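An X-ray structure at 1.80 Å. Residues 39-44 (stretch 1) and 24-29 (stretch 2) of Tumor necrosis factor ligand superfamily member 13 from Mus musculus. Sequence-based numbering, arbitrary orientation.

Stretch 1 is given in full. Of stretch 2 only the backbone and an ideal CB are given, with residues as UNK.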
# COMPACT_ATOMS: atom_id res chain seq x y z
N GLU A 39 -15.21 12.83 -9.15
CA GLU A 39 -14.99 13.10 -10.58
C GLU A 39 -13.57 13.59 -10.88
O GLU A 39 -13.20 14.67 -10.44
CB GLU A 39 -15.95 14.16 -11.09
CG GLU A 39 -16.00 14.30 -12.62
CD GLU A 39 -16.85 15.47 -13.10
OE1 GLU A 39 -17.36 16.20 -12.24
OE2 GLU A 39 -16.98 15.68 -14.33
N ALA A 40 -12.87 12.86 -11.75
CA ALA A 40 -11.62 13.36 -12.31
C ALA A 40 -11.90 14.51 -13.30
O ALA A 40 -12.75 14.39 -14.22
CB ALA A 40 -10.83 12.24 -12.99
N GLN A 41 -11.22 15.63 -13.08
CA GLN A 41 -11.26 16.77 -13.98
C GLN A 41 -9.82 17.15 -14.29
O GLN A 41 -9.23 18.01 -13.62
CB GLN A 41 -11.98 17.98 -13.36
CG GLN A 41 -13.41 17.70 -12.91
CD GLN A 41 -14.20 18.96 -12.58
OE1 GLN A 41 -13.62 19.96 -12.14
NE2 GLN A 41 -15.51 18.93 -12.81
N GLY A 42 -9.24 16.43 -15.25
CA GLY A 42 -7.89 16.70 -15.74
C GLY A 42 -6.85 16.31 -14.71
O GLY A 42 -6.66 15.13 -14.46
N ASP A 43 -6.20 17.29 -14.09
CA ASP A 43 -5.13 16.94 -13.12
C ASP A 43 -5.58 16.90 -11.65
O ASP A 43 -4.77 16.59 -10.79
CB ASP A 43 -3.86 17.79 -13.31
CG ASP A 43 -4.04 19.25 -12.96
OD1 ASP A 43 -5.09 19.65 -12.41
OD2 ASP A 43 -3.15 20.09 -13.22
N ILE A 44 -6.87 17.15 -11.39
CA ILE A 44 -7.44 17.04 -10.04
C ILE A 44 -8.65 16.15 -10.02
O ILE A 44 -9.18 15.77 -11.05
CB ILE A 44 -7.83 18.43 -9.49
CG1 ILE A 44 -8.83 19.09 -10.42
CG2 ILE A 44 -6.61 19.29 -9.32
CD1 ILE A 44 -9.93 19.87 -9.75
N UNK A 24 5.37 18.85 -11.08
CA UNK A 24 4.78 18.01 -12.12
C UNK A 24 3.49 17.38 -11.62
O UNK A 24 3.36 17.01 -10.45
CB UNK A 24 5.76 16.93 -12.56
N UNK A 25 2.49 17.33 -12.50
CA UNK A 25 1.23 16.68 -12.19
C UNK A 25 0.87 15.71 -13.31
O UNK A 25 1.54 15.62 -14.32
CB UNK A 25 0.12 17.71 -11.99
N UNK A 26 -0.21 14.98 -13.10
CA UNK A 26 -0.69 13.98 -14.02
C UNK A 26 -2.12 14.35 -14.42
O UNK A 26 -2.95 14.66 -13.57
CB UNK A 26 -0.62 12.58 -13.40
N UNK A 27 -2.39 14.33 -15.71
CA UNK A 27 -3.77 14.38 -16.19
C UNK A 27 -4.35 12.97 -16.07
O UNK A 27 -3.76 12.03 -16.60
CB UNK A 27 -3.85 14.89 -17.63
N UNK A 28 -5.47 12.82 -15.37
CA UNK A 28 -6.05 11.51 -15.03
C UNK A 28 -7.28 11.18 -15.89
O UNK A 28 -8.01 12.08 -16.33
CB UNK A 28 -6.43 11.48 -13.55
N UNK A 29 -7.47 9.88 -16.17
CA UNK A 29 -8.65 9.38 -16.86
C UNK A 29 -9.18 8.18 -16.06
O UNK A 29 -8.38 7.35 -15.57
CB UNK A 29 -8.33 8.99 -18.31

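Stretch 1 folds back on itself in a type II' beta turn from Gln-41 to Ile-44, closed weakly by Ile-44 N to Gln-41 O at 3.4 Å, with Gln-41 N donating to Ile-44 O at 2.9 Å, and the strand of stretch 2 runs past this turn. The two backbones come nearest at Asp-43 and position 27, whose CA atoms are 4.2 Å apart.

Position 24 lies beyond the reach of stretch 1. Its phi/psi of -124/140 is ordinary strand geometry, in which beta-branched residues are comfortable, but the visible atoms select nothing in particular. The residue is Thr-24, whose OG1 is hydrogen-bonded elsewhere in the structure.

At position 25 the CA-to-CB bond points toward stretch 1, and the ideal CB sits 4.2 Å from Asp-43 CB. A carboxylate close by would favour lysine or arginine on charge alone; a neutral polar side chain such as glutamine or threonine would also fit. The deposited residue, Glu-25, defies the simple electrostatic guess: its OE1 lies 3.6 Å from Asp-43 OD2, a pairing of like charges. A water also links the two residues: it lies 2.6 Å from Glu-25 OE2 and 2.7 Å from Asp-43 O, bridging the acidic side chain and the backbone of the turn.

Position 26 points away, with nothing of stretch 1 within 5.5 Å of its ideal CB, so stretch 1 hardly restricts the choice; its extended backbone would suit valine, isoleucine or threonine. It is Val-26. The backbone does the work here: Val-26 O accepts a CA-H...O contact from Asp-43 CA at 3.2 Å.

At position 27 the bond leaves sideways, and the ideal CB is 4.2 Å from Gly-42 O and 4.9 Å from Asp-43 N. A long, flexible side chain could lie along the turn; leucine, methionine, glutamine or lysine are all plausible. Met-27, with all three chi angles in m, brings SD to 3.6 Å from Asp-43 N and 3.9 Å from Asp-43 CB. Gly-42, whose positive phi by itself favours glycine, leaves room for this chain: an ideal CB there would be a tight 3.5 Å from Met-27 CE.

Position 28 carries the direct hydrogen bond between the stretches: its N donates to Gly-42 O at 2.8 Å and a nearly linear 175°, which any residue but proline could supply. The ideal CB, directed sideways, is 4.5 Å from Ala-40 CB, while Asp-43 O offers an acceptor nearby. A sizeable apolar or aromatic residue suits this mixture, particularly one with a donor. Trp-28 places its CB 4.5 Å from Ala-40 CB, an apolar contact, and Asp-43 O lies at the ring edge, 4.0 Å from CD1. The indole NE1 donates to a second water at 3.0 Å, and the same water lies 3.0 Å from Asp-43 O, so that it bridges the indole and the turn.

Position 29 points away and finds nothing of stretch 1 near its ideal CB, leaving polar and apolar residues alike possible. It is Gln-29, with NE2 hydrogen-bonded elsewhere in the structure.

Stretch 2 (24-29) TEVMWQ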
# COMPACT_ATOMS: atom_id res chain seq x y z
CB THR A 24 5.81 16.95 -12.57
OG1 THR A 24 6.93 17.63 -13.16
CG2 THR A 24 5.28 16.06 -13.67
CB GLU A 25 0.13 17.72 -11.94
CG GLU A 25 0.21 18.46 -10.62
CD GLU A 25 -0.72 19.67 -10.53
OE1 GLU A 25 -0.36 20.76 -11.07
OE2 GLU A 25 -1.80 19.54 -9.90
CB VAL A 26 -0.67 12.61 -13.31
CG1 VAL A 26 -1.17 11.50 -14.22
CG2 VAL A 26 0.74 12.32 -12.80
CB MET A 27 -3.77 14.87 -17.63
CG MET A 27 -3.20 16.25 -17.79
SD MET A 27 -4.33 17.44 -17.13
CE MET A 27 -5.33 17.82 -18.59
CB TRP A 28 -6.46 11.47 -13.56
CG TRP A 28 -5.34 11.66 -12.58
CD1 TRP A 28 -5.04 12.80 -11.89
CD2 TRP A 28 -4.33 10.71 -12.22
NE1 TRP A 28 -3.93 12.61 -11.11
CE2 TRP A 28 -3.46 11.34 -11.31
CE3 TRP A 28 -4.06 9.39 -12.61
CZ2 TRP A 28 -2.35 10.70 -10.76
CZ3 TRP A 28 -2.95 8.74 -12.05
CH2 TRP A 28 -2.12 9.40 -11.13
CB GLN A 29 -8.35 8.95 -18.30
CG GLN A 29 -7.22 7.91 -18.44
CD GLN A 29 -6.95 7.48 -19.86
OE1 GLN A 29 -7.86 7.51 -20.69
NE2 GLN A 29 -5.71 7.10 -20.16
O HOH W 1 -3.17 17.56 -8.81
O HOH W 2 -2.18 15.01 -10.61
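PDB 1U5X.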